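Local coordinates for protein MIX1 (Leishmania major, PDB 3HA4) that probably acts as a membrane-anchored, TPR-like helical scaffold that mediates protein-protein interactions and can form homodimers, at residues W58-W69 / M97-V108. Sequence-based numbering, arbitrary orientation.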
loop_
_atom_site.group_PDB
_atom_site.type_symbol
_atom_site.label_atom_id
_atom_site.label_comp_id
_atom_site.label_asym_id
_atom_site.label_seq_id
_atom_site.Cartn_x
_atom_site.Cartn_y
_atom_site.Cartn_z
ATOM N N TRP A 58 -14.306 2.204 0.388
ATOM C CA TRP A 58 -14.016 2.272 -1.034
ATOM C C TRP A 58 -14.730 3.470 -1.640
ATOM O O TRP A 58 -14.139 4.256 -2.391
ATOM C CB TRP A 58 -14.444 0.983 -1.753
ATOM C CG TRP A 58 -14.351 1.119 -3.254
ATOM C CD1 TRP A 58 -15.307 0.799 -4.181
ATOM C CD2 TRP A 58 -13.249 1.661 -3.989
ATOM N NE1 TRP A 58 -14.858 1.091 -5.448
ATOM C CE2 TRP A 58 -13.598 1.622 -5.357
ATOM C CE3 TRP A 58 -11.997 2.166 -3.623
ATOM C CZ2 TRP A 58 -12.739 2.063 -6.356
ATOM C CZ3 TRP A 58 -11.143 2.615 -4.624
ATOM C CH2 TRP A 58 -11.520 2.561 -5.969
ATOM N N GLU A 59 -16.004 3.599 -1.291
ATOM C CA GLU A 59 -16.839 4.725 -1.703
ATOM C C GLU A 59 -16.250 6.051 -1.267
ATOM O O GLU A 59 -16.272 7.026 -2.010
ATOM C CB GLU A 59 -18.245 4.573 -1.127
ATOM C CG GLU A 59 -19.250 5.452 -1.824
ATOM C CD GLU A 59 -19.102 5.366 -3.325
ATOM O OE1 GLU A 59 -18.856 6.426 -3.956
ATOM O OE2 GLU A 59 -19.206 4.230 -3.860
ATOM N N GLN A 60 -15.700 6.084 -0.059
ATOM C CA GLN A 60 -15.016 7.287 0.393
ATOM C C GLN A 60 -13.802 7.616 -0.460
ATOM O O GLN A 60 -13.516 8.795 -0.687
ATOM C CB GLN A 60 -14.635 7.205 1.875
ATOM C CG GLN A 60 -15.841 7.088 2.789
ATOM C CD GLN A 60 -15.477 6.784 4.230
ATOM O OE1 GLN A 60 -14.540 6.044 4.503
ATOM N NE2 GLN A 60 -16.226 7.358 5.160
ATOM N N THR A 61 -13.079 6.601 -0.943
ATOM C CA THR A 61 -11.876 6.913 -1.695
ATOM C C THR A 61 -12.196 7.351 -3.129
ATOM O O THR A 61 -11.592 8.287 -3.622
ATOM C CB THR A 61 -10.776 5.822 -1.627
ATOM O OG1 THR A 61 -10.767 5.055 -2.833
ATOM C CG2 THR A 61 -10.978 4.921 -0.450
ATOM N N LYS A 62 -13.165 6.709 -3.774
ATOM C CA LYS A 62 -13.591 7.147 -5.100
ATOM C C LYS A 62 -14.070 8.589 -5.054
ATOM O O LYS A 62 -13.855 9.366 -5.983
ATOM C CB LYS A 62 -14.752 6.300 -5.610
ATOM C CG LYS A 62 -14.421 4.876 -5.914
ATOM C CD LYS A 62 -15.545 4.256 -6.726
ATOM C CE LYS A 62 -16.739 3.918 -5.841
ATOM N NZ LYS A 62 -17.713 3.011 -6.526
ATOM N N HIS A 63 -14.739 8.934 -3.961
ATOM C CA HIS A 63 -15.414 10.218 -3.857
ATOM C C HIS A 63 -14.454 11.341 -3.463
ATOM O O HIS A 63 -14.414 12.403 -4.106
ATOM C CB HIS A 63 -16.572 10.132 -2.853
ATOM C CG HIS A 63 -17.364 11.398 -2.745
ATOM N ND1 HIS A 63 -17.168 12.317 -1.734
ATOM C CD2 HIS A 63 -18.338 11.907 -3.535
ATOM C CE1 HIS A 63 -17.993 13.335 -1.905
ATOM N NE2 HIS A 63 -18.712 13.112 -2.989
ATOM N N TYR A 64 -13.689 11.097 -2.404
ATOM C CA TYR A 64 -12.778 12.098 -1.859
ATOM C C TYR A 64 -11.383 12.069 -2.484
ATOM O O TYR A 64 -10.689 13.089 -2.508
ATOM C CB TYR A 64 -12.679 11.937 -0.335
ATOM C CG TYR A 64 -13.966 12.280 0.388
ATOM C CD1 TYR A 64 -14.451 13.586 0.398
ATOM C CD2 TYR A 64 -14.696 11.306 1.044
ATOM C CE1 TYR A 64 -15.631 13.905 1.051
ATOM C CE2 TYR A 64 -15.871 11.610 1.706
ATOM C CZ TYR A 64 -16.332 12.912 1.704
ATOM O OH TYR A 64 -17.494 13.217 2.350
ATOM N N TYR A 65 -10.976 10.904 -2.987
ATOM C CA TYR A 65 -9.624 10.737 -3.506
ATOM C C TYR A 65 -9.573 9.915 -4.807
ATOM O O TYR A 65 -8.863 8.921 -4.887
ATOM C CB TYR A 65 -8.730 10.112 -2.424
ATOM C CG TYR A 65 -8.880 10.773 -1.087
ATOM C CD1 TYR A 65 -8.310 12.010 -0.843
ATOM C CD2 TYR A 65 -9.622 10.179 -0.063
ATOM C CE1 TYR A 65 -8.449 12.645 0.388
ATOM C CE2 TYR A 65 -9.773 10.811 1.186
ATOM C CZ TYR A 65 -9.183 12.047 1.395
ATOM O OH TYR A 65 -9.309 12.702 2.597
ATOM N N PRO A 66 -10.309 10.358 -5.836
ATOM C CA PRO A 66 -10.404 9.625 -7.109
ATOM C C PRO A 66 -9.066 9.563 -7.851
ATOM O O PRO A 66 -8.935 8.779 -8.796
ATOM C CB PRO A 66 -11.375 10.463 -7.947
ATOM C CG PRO A 66 -11.362 11.845 -7.324
ATOM C CD PRO A 66 -10.788 11.749 -5.931
ATOM N N ALA A 67 -8.108 10.389 -7.443
ATOM C CA ALA A 67 -6.789 10.415 -8.076
ATOM C C ALA A 67 -5.743 9.571 -7.367
ATOM O O ALA A 67 -4.633 9.424 -7.876
ATOM C CB ALA A 67 -6.283 11.839 -8.230
ATOM N N ASP A 68 -6.084 9.014 -6.208
ATOM C CA ASP A 68 -5.131 8.205 -5.447
ATOM C C ASP A 68 -4.948 6.789 -6.008
ATOM O O ASP A 68 -5.909 6.160 -6.476
ATOM C CB ASP A 68 -5.554 8.102 -3.982
ATOM C CG ASP A 68 -4.536 7.348 -3.135
ATOM O OD1 ASP A 68 -3.320 7.631 -3.277
ATOM O OD2 ASP A 68 -4.951 6.472 -2.340
ATOM N N TRP A 69 -3.720 6.282 -5.934
ATOM C CA TRP A 69 -3.422 4.918 -6.407
ATOM C C TRP A 69 -3.082 3.998 -5.234
ATOM O O TRP A 69 -3.236 2.781 -5.328
ATOM C CB TRP A 69 -2.262 4.913 -7.436
ATOM C CG TRP A 69 -1.039 5.544 -6.881
ATOM C CD1 TRP A 69 -0.739 6.870 -6.874
ATOM C CD2 TRP A 69 0.020 4.890 -6.174
ATOM N NE1 TRP A 69 0.451 7.083 -6.222
ATOM C CE2 TRP A 69 0.938 5.881 -5.785
ATOM C CE3 TRP A 69 0.288 3.562 -5.847
ATOM C CZ2 TRP A 69 2.108 5.585 -5.096
ATOM C CZ3 TRP A 69 1.445 3.272 -5.156
ATOM C CH2 TRP A 69 2.344 4.278 -4.793
ATOM N N MET A 97 -16.805 -4.041 -7.546
ATOM C CA MET A 97 -15.807 -3.281 -6.835
ATOM C C MET A 97 -14.466 -3.388 -7.501
ATOM O O MET A 97 -13.753 -2.462 -7.560
ATOM C CB MET A 97 -15.696 -3.754 -5.399
ATOM C CG MET A 97 -14.811 -2.912 -4.562
ATOM S SD MET A 97 -14.475 -3.533 -2.983
ATOM C CE MET A 97 -13.098 -2.570 -2.577
ATOM N N ARG A 98 -14.162 -4.565 -7.987
ATOM C CA ARG A 98 -12.981 -4.882 -8.716
ATOM C C ARG A 98 -12.839 -4.006 -9.925
ATOM O O ARG A 98 -11.791 -3.495 -10.223
ATOM C CB ARG A 98 -13.140 -6.316 -9.147
ATOM C CG ARG A 98 -11.998 -6.974 -9.794
ATOM C CD ARG A 98 -12.471 -8.065 -10.680
ATOM N NE ARG A 98 -11.947 -7.831 -11.996
ATOM C CZ ARG A 98 -12.649 -7.772 -13.099
ATOM N NH1 ARG A 98 -13.923 -7.981 -13.079
ATOM N NH2 ARG A 98 -12.042 -7.519 -14.230
ATOM N N LYS A 99 -13.944 -3.838 -10.614
ATOM C CA LYS A 99 -14.022 -3.060 -11.806
ATOM C C LYS A 99 -13.858 -1.609 -11.554
ATOM O O LYS A 99 -13.358 -0.922 -12.377
ATOM C CB LYS A 99 -15.345 -3.301 -12.479
ATOM C CG LYS A 99 -15.359 -4.555 -13.230
ATOM C CD LYS A 99 -16.643 -4.770 -13.924
ATOM C CE LYS A 99 -16.731 -6.165 -14.439
ATOM N NZ LYS A 99 -17.913 -6.404 -15.265
ATOM N N GLU A 100 -14.294 -1.151 -10.396
ATOM C CA GLU A 100 -14.135 0.245 -10.018
ATOM C C GLU A 100 -12.721 0.564 -9.575
ATOM O O GLU A 100 -12.175 1.596 -9.947
ATOM C CB GLU A 100 -15.128 0.606 -8.921
ATOM C CG GLU A 100 -16.561 0.464 -9.358
ATOM C CD GLU A 100 -17.533 0.624 -8.216
ATOM O OE1 GLU A 100 -17.113 0.507 -7.044
ATOM O OE2 GLU A 100 -18.721 0.869 -8.502
ATOM N N VAL A 101 -12.127 -0.321 -8.782
ATOM C CA VAL A 101 -10.733 -0.150 -8.385
ATOM C C VAL A 101 -9.847 -0.148 -9.631
ATOM O O VAL A 101 -8.947 0.691 -9.770
ATOM C CB VAL A 101 -10.273 -1.244 -7.413
ATOM C CG1 VAL A 101 -8.821 -1.036 -7.018
ATOM C CG2 VAL A 101 -11.158 -1.245 -6.182
ATOM N N LEU A 102 -10.124 -1.081 -10.539
ATOM C CA LEU A 102 -9.435 -1.138 -11.819
ATOM C C LEU A 102 -9.581 0.210 -12.550
ATOM O O LEU A 102 -8.589 0.852 -12.895
ATOM C CB LEU A 102 -9.955 -2.305 -12.667
ATOM C CG LEU A 102 -9.514 -2.320 -14.138
ATOM C CD1 LEU A 102 -7.995 -2.308 -14.254
ATOM C CD2 LEU A 102 -10.111 -3.506 -14.906
ATOM N N MET A 103 -10.820 0.655 -12.736
ATOM C CA MET A 103 -11.084 1.949 -13.354
ATOM C C MET A 103 -10.308 3.126 -12.731
ATOM O O MET A 103 -9.739 3.957 -13.454
ATOM C CB MET A 103 -12.576 2.247 -13.348
ATOM C CG MET A 103 -12.990 3.393 -14.256
ATOM S SD MET A 103 -14.769 3.728 -14.219
ATOM C CE MET A 103 -15.427 2.060 -14.265
ATOM N N GLN A 104 -10.278 3.214 -11.401
ATOM C CA GLN A 104 -9.551 4.326 -10.786
ATOM C C GLN A 104 -8.035 4.255 -11.022
ATOM O O GLN A 104 -7.397 5.278 -11.271
ATOM C CB GLN A 104 -9.865 4.469 -9.300
ATOM C CG GLN A 104 -8.877 5.363 -8.571
ATOM C CD GLN A 104 -9.467 6.012 -7.341
ATOM O OE1 GLN A 104 -10.678 6.153 -7.227
ATOM N NE2 GLN A 104 -8.613 6.425 -6.423
ATOM N N LEU A 105 -7.472 3.050 -10.934
ATOM C CA LEU A 105 -6.047 2.853 -11.196
ATOM C C LEU A 105 -5.738 3.229 -12.638
ATOM O O LEU A 105 -4.727 3.864 -12.910
ATOM C CB LEU A 105 -5.608 1.414 -10.897
ATOM C CG LEU A 105 -5.398 1.106 -9.407
ATOM C CD1 LEU A 105 -5.229 -0.381 -9.167
ATOM C CD2 LEU A 105 -4.209 1.861 -8.906
ATOM N N LEU A 106 -6.634 2.861 -13.550
ATOM C CA LEU A 106 -6.456 3.189 -14.958
ATOM C C LEU A 106 -6.507 4.697 -15.192
ATOM O O LEU A 106 -5.735 5.219 -16.009
ATOM C CB LEU A 106 -7.466 2.445 -15.849
ATOM C CG LEU A 106 -7.214 0.946 -16.049
ATOM C CD1 LEU A 106 -8.312 0.309 -16.879
ATOM C CD2 LEU A 106 -5.845 0.693 -16.683
ATOM N N ASN A 107 -7.402 5.394 -14.481
ATOM C CA ASN A 107 -7.482 6.858 -14.570
ATOM C C ASN A 107 -6.174 7.487 -14.123
ATOM O O ASN A 107 -5.714 8.449 -14.723
ATOM C CB ASN A 107 -8.637 7.447 -13.728
ATOM C CG ASN A 107 -10.021 7.202 -14.340
ATOM O OD1 ASN A 107 -10.159 6.992 -15.544
ATOM N ND2 ASN A 107 -11.052 7.218 -13.493
ATOM N N VAL A 108 -5.571 6.953 -13.068
ATOM C CA VAL A 108 -4.310 7.510 -12.574
ATOM C C VAL A 108 -3.167 7.257 -13.560
ATOM O O VAL A 108 -2.357 8.138 -13.838
ATOM C CB VAL A 108 -3.921 6.908 -11.214
ATOM C CG1 VAL A 108 -2.510 7.321 -10.835
ATOM C CG2 VAL A 108 -4.933 7.323 -10.132
HETATM O O HOH W 1 -10.820 7.902 -10.540
#
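Glu100 OE1 takes two donors from helix 54-64: Lys62 NZ, in a salt bridge of 2.6 Å, and the indole NE1 of Trp58, at 2.8 Å. Both come to the same face of the carboxylate, the lysine from well above its plane, the indole N-H on the anti side and somewhat out of that plane, with OE1 itself lying close to the plane of the indole. Lys62 bends at chi3 to get there, its CG lying over one face of the Trp58 ring, and its ammonium also pairs with Glu59, so the three charged residues form one network.

Trp58 is the knob of the packing, set among Met97, Glu100, Val101 and Gln104. CG stands anti to the backbone N (chi1 171°), which sends the indole across to helix 94-109. Val101 CG2 covers the face opposite Lys62 in a CH-pi contact, 3.8 Å from the six-membered ring centroid, while Met97 adds an oblique Met-aromatic contact. Leu75 of helix 70-81 also touches the Trp58 side chain.

One turn further on, the extended side chain of Gln104 reaches the type I turn of Tyr65 to Asp68. Its NE2 gives a nearly straight bond (169°) to Asp68 O at 2.7 Å and a more bent one to Tyr65 O at 2.9 Å, each on a lone pair in the carbonyl plane, Asp68 O in the plane of the amide and Tyr65 O tilted from it; Tyr65 O also accepts Asp68 N. A water links Pro66 O to Asn107 ND2. Leu105 CD2 packs against Trp69 CB, and Val108 lies against Ala67 and Trp69.

The helix segments run 28° from parallel, axes 11.4 Å apart at closest approach, a spacing bridged by the Trp58 indole. In this TPR-like helical fold, the buried amide satisfies two turn carbonyls, and the lysine probably keeps the glutamate charged beside the indole N-H.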